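Lipopolysaccharide core heptose(I) kinase WaaP (Pseudomonas aeruginosa, PDB 6DFL) phosphorylates the first heptose of the lipopolysaccharide inner core using ATP, with magnesium as cofactor, and also acts as an autophosphorylating protein tyrosine kinase. Local coordinates at residues Glu32-Arg40 and Arg46-Arg54. Residues are numbered along the deposited sequence; the frame is centred on the assembly and turned at random.
Sequences ELEGRRTLR and RGYFVKIHR
Residues 32-40 and 46-54 contribute the two strands of an antiparallel beta hairpin in the five-stranded sheet of the kinase N-lobe; the strand directions differ by 164°. Leu39 and Val50 form a hydrogen-bonded pair. Val50 N donates to Leu39 O at 2.7 Å, with 158° at the hydrogen. In return, Leu39 N lies 2.9 Å from Val50 O. Further along, Ile52 N donates to Arg37 O at 2.9 Å, the donor tilted from the carbonyl plane.

On the face carrying Arg37, Leu39, Val50 and Ile52, Leu39 CG stands between its backbone N and carbonyl carbon (chi1 67°), which sets it alongside the neighbouring valine, Leu39 CG to Val50 CB 3.7 Å. Arg37 runs beside Ile52 and bends at chi3; Ile52 CD1 meets the guanidinium at its edge, 3.7 Å from Arg37 NH2, while Leu39 CD2 lies over one face of that group.

On the reverse face, Thr38 CG2 touches Lys51 CG at 3.8 Å, and the lysine chain then leads away. Arg40 CB approaches the Phe49 ring obliquely, 4.0 Å from Phe49 CE1; the extended arginine continues past Gly47 CA, which lies over one guanidinium face, to salt bridges with Glu42 and Glu116.

In the loop that leads into the first strand, Arg36 and His53 run side by side, with Arg36 CG 3.4 Å from His53 ND1. Backbone hydrogen bonds join Phe49 with Thr114 of strand 109-115, and Thr38 with Tyr30 earlier in the chain. Lys51 NZ is hydrogen-bonded to Thr114 OG1 and forms a salt bridge with Glu78 of helix 76-87, a strand-to-helix link consistent with the beta3 lysine-alphaC glutamate pair of the protein kinase fold.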
# COMPACT_ATOMS: atom_id res chain seq x y z
N GLU A 32 9.65 -2.57 24.89
CA GLU A 32 9.55 -1.80 26.14
C GLU A 32 10.16 -0.41 25.99
O GLU A 32 10.98 -0.00 26.82
CB GLU A 32 10.22 -2.55 27.29
CG GLU A 32 9.44 -3.76 27.85
CD GLU A 32 8.71 -3.42 29.13
OE1 GLU A 32 8.90 -2.29 29.64
OE2 GLU A 32 7.93 -4.27 29.63
N LEU A 33 9.73 0.34 24.96
CA LEU A 33 10.29 1.65 24.61
C LEU A 33 9.83 2.73 25.59
O LEU A 33 8.90 3.50 25.33
CB LEU A 33 9.90 2.03 23.19
CG LEU A 33 10.56 1.34 21.99
CD1 LEU A 33 9.50 0.66 21.15
CD2 LEU A 33 11.35 2.35 21.16
N GLU A 34 10.52 2.79 26.74
CA GLU A 34 10.33 3.82 27.76
C GLU A 34 8.87 3.94 28.20
O GLU A 34 8.11 4.76 27.67
CB GLU A 34 10.84 5.18 27.24
CG GLU A 34 11.85 5.88 28.15
CD GLU A 34 12.44 7.16 27.54
OE1 GLU A 34 11.67 8.08 27.20
OE2 GLU A 34 13.68 7.23 27.40
N GLY A 35 8.47 3.11 29.17
CA GLY A 35 7.10 3.14 29.66
C GLY A 35 6.14 2.39 28.76
O GLY A 35 5.16 1.82 29.25
N ARG A 36 6.41 2.39 27.45
CA ARG A 36 5.57 1.68 26.50
C ARG A 36 5.65 0.17 26.73
O ARG A 36 6.45 -0.33 27.54
CB ARG A 36 5.98 2.03 25.06
CG ARG A 36 4.80 2.44 24.17
CD ARG A 36 5.22 3.35 23.01
NE ARG A 36 5.53 2.58 21.80
CZ ARG A 36 6.18 3.08 20.75
NH1 ARG A 36 6.42 2.31 19.69
NH2 ARG A 36 6.59 4.34 20.75
N ARG A 37 4.79 -0.57 26.02
CA ARG A 37 4.69 -2.02 26.17
C ARG A 37 3.75 -2.57 25.11
O ARG A 37 2.71 -1.97 24.83
CB ARG A 37 4.20 -2.41 27.57
CG ARG A 37 4.43 -3.86 27.95
CD ARG A 37 4.22 -4.06 29.44
NE ARG A 37 2.85 -4.43 29.77
CZ ARG A 37 2.51 -5.46 30.54
NH1 ARG A 37 3.44 -6.22 31.12
NH2 ARG A 37 1.22 -5.70 30.76
N THR A 38 4.13 -3.72 24.53
CA THR A 38 3.27 -4.47 23.62
C THR A 38 3.29 -5.93 24.04
O THR A 38 4.36 -6.46 24.37
CB THR A 38 3.73 -4.35 22.17
OG1 THR A 38 4.16 -3.01 21.91
CG2 THR A 38 2.59 -4.72 21.23
N LEU A 39 2.14 -6.58 24.03
CA LEU A 39 2.10 -8.01 24.32
C LEU A 39 0.93 -8.63 23.59
O LEU A 39 -0.11 -7.99 23.42
CB LEU A 39 1.98 -8.29 25.83
CG LEU A 39 0.68 -7.89 26.53
CD1 LEU A 39 -0.12 -9.11 26.95
CD2 LEU A 39 0.96 -7.01 27.73
N ARG A 40 1.10 -9.87 23.16
CA ARG A 40 0.01 -10.67 22.61
C ARG A 40 -0.68 -11.44 23.72
O ARG A 40 -0.02 -11.97 24.63
CB ARG A 40 0.53 -11.65 21.55
CG ARG A 40 -0.56 -12.53 20.97
CD ARG A 40 0.02 -13.38 19.84
NE ARG A 40 -1.01 -14.04 19.05
CZ ARG A 40 -1.65 -15.14 19.42
NH1 ARG A 40 -1.36 -15.72 20.58
NH2 ARG A 40 -2.57 -15.68 18.63
N ARG A 46 -8.73 -16.26 20.96
CA ARG A 46 -8.79 -15.33 19.83
C ARG A 46 -7.42 -14.74 19.52
O ARG A 46 -6.90 -14.89 18.41
CB ARG A 46 -9.81 -14.21 20.09
CG ARG A 46 -11.27 -14.66 20.22
CD ARG A 46 -11.83 -15.24 18.92
NE ARG A 46 -12.58 -16.47 19.19
CZ ARG A 46 -13.10 -17.25 18.24
NH1 ARG A 46 -12.94 -16.94 16.96
NH2 ARG A 46 -13.77 -18.35 18.58
N GLY A 47 -6.81 -14.05 20.48
CA GLY A 47 -5.58 -13.36 20.17
C GLY A 47 -5.77 -11.87 19.93
O GLY A 47 -6.50 -11.45 19.03
N TYR A 48 -5.11 -11.07 20.75
CA TYR A 48 -5.22 -9.62 20.72
C TYR A 48 -3.86 -9.05 21.08
O TYR A 48 -3.11 -9.64 21.85
CB TYR A 48 -6.25 -9.09 21.72
CG TYR A 48 -7.63 -9.70 21.63
CD1 TYR A 48 -7.88 -10.98 22.10
CD2 TYR A 48 -8.70 -8.96 21.13
CE1 TYR A 48 -9.14 -11.53 22.04
CE2 TYR A 48 -9.97 -9.51 21.06
CZ TYR A 48 -10.19 -10.80 21.51
OH TYR A 48 -11.45 -11.36 21.45
N PHE A 49 -3.56 -7.88 20.53
CA PHE A 49 -2.33 -7.18 20.86
C PHE A 49 -2.65 -6.06 21.84
O PHE A 49 -3.64 -5.35 21.67
CB PHE A 49 -1.64 -6.65 19.61
CG PHE A 49 -1.15 -7.74 18.69
CD1 PHE A 49 0.01 -8.46 19.01
CD2 PHE A 49 -1.84 -8.07 17.52
CE1 PHE A 49 0.48 -9.46 18.18
CE2 PHE A 49 -1.38 -9.08 16.68
CZ PHE A 49 -0.21 -9.78 17.02
N VAL A 50 -1.85 -5.96 22.89
CA VAL A 50 -2.05 -5.01 23.97
C VAL A 50 -0.92 -4.00 23.91
O VAL A 50 0.25 -4.38 23.99
CB VAL A 50 -2.09 -5.70 25.34
CG1 VAL A 50 -2.13 -4.66 26.45
CG2 VAL A 50 -3.27 -6.65 25.43
N LYS A 51 -1.27 -2.72 23.75
CA LYS A 51 -0.28 -1.65 23.71
C LYS A 51 -0.57 -0.71 24.87
O LYS A 51 -1.66 -0.14 24.94
CB LYS A 51 -0.31 -0.94 22.36
CG LYS A 51 0.26 -1.78 21.20
CD LYS A 51 -0.44 -1.53 19.87
CE LYS A 51 -1.47 -2.65 19.58
NZ LYS A 51 -2.10 -2.61 18.20
N ILE A 52 0.38 -0.58 25.78
CA ILE A 52 0.23 0.24 26.98
C ILE A 52 1.31 1.32 26.97
O ILE A 52 2.49 1.02 26.77
CB ILE A 52 0.36 -0.60 28.27
CG1 ILE A 52 -0.73 -1.66 28.33
CG2 ILE A 52 0.33 0.30 29.49
CD1 ILE A 52 -0.41 -2.74 29.36
N HIS A 53 0.90 2.56 27.21
CA HIS A 53 1.82 3.68 27.33
C HIS A 53 1.63 4.21 28.74
O HIS A 53 0.49 4.36 29.18
CB HIS A 53 1.54 4.75 26.26
CG HIS A 53 1.25 4.20 24.89
ND1 HIS A 53 2.06 4.43 23.80
CD2 HIS A 53 0.23 3.43 24.44
CE1 HIS A 53 1.56 3.81 22.74
NE2 HIS A 53 0.45 3.19 23.10
N ARG A 54 2.71 4.43 29.46
CA ARG A 54 2.57 4.92 30.83
C ARG A 54 3.55 6.04 31.16
O ARG A 54 3.65 7.02 30.42
CB ARG A 54 2.73 3.77 31.83
CG ARG A 54 2.36 4.16 33.25
CD ARG A 54 2.78 3.09 34.29
NE ARG A 54 4.21 2.75 34.24
CZ ARG A 54 5.16 3.32 34.98
NH1 ARG A 54 4.85 4.28 35.85
NH2 ARG A 54 6.42 2.93 34.86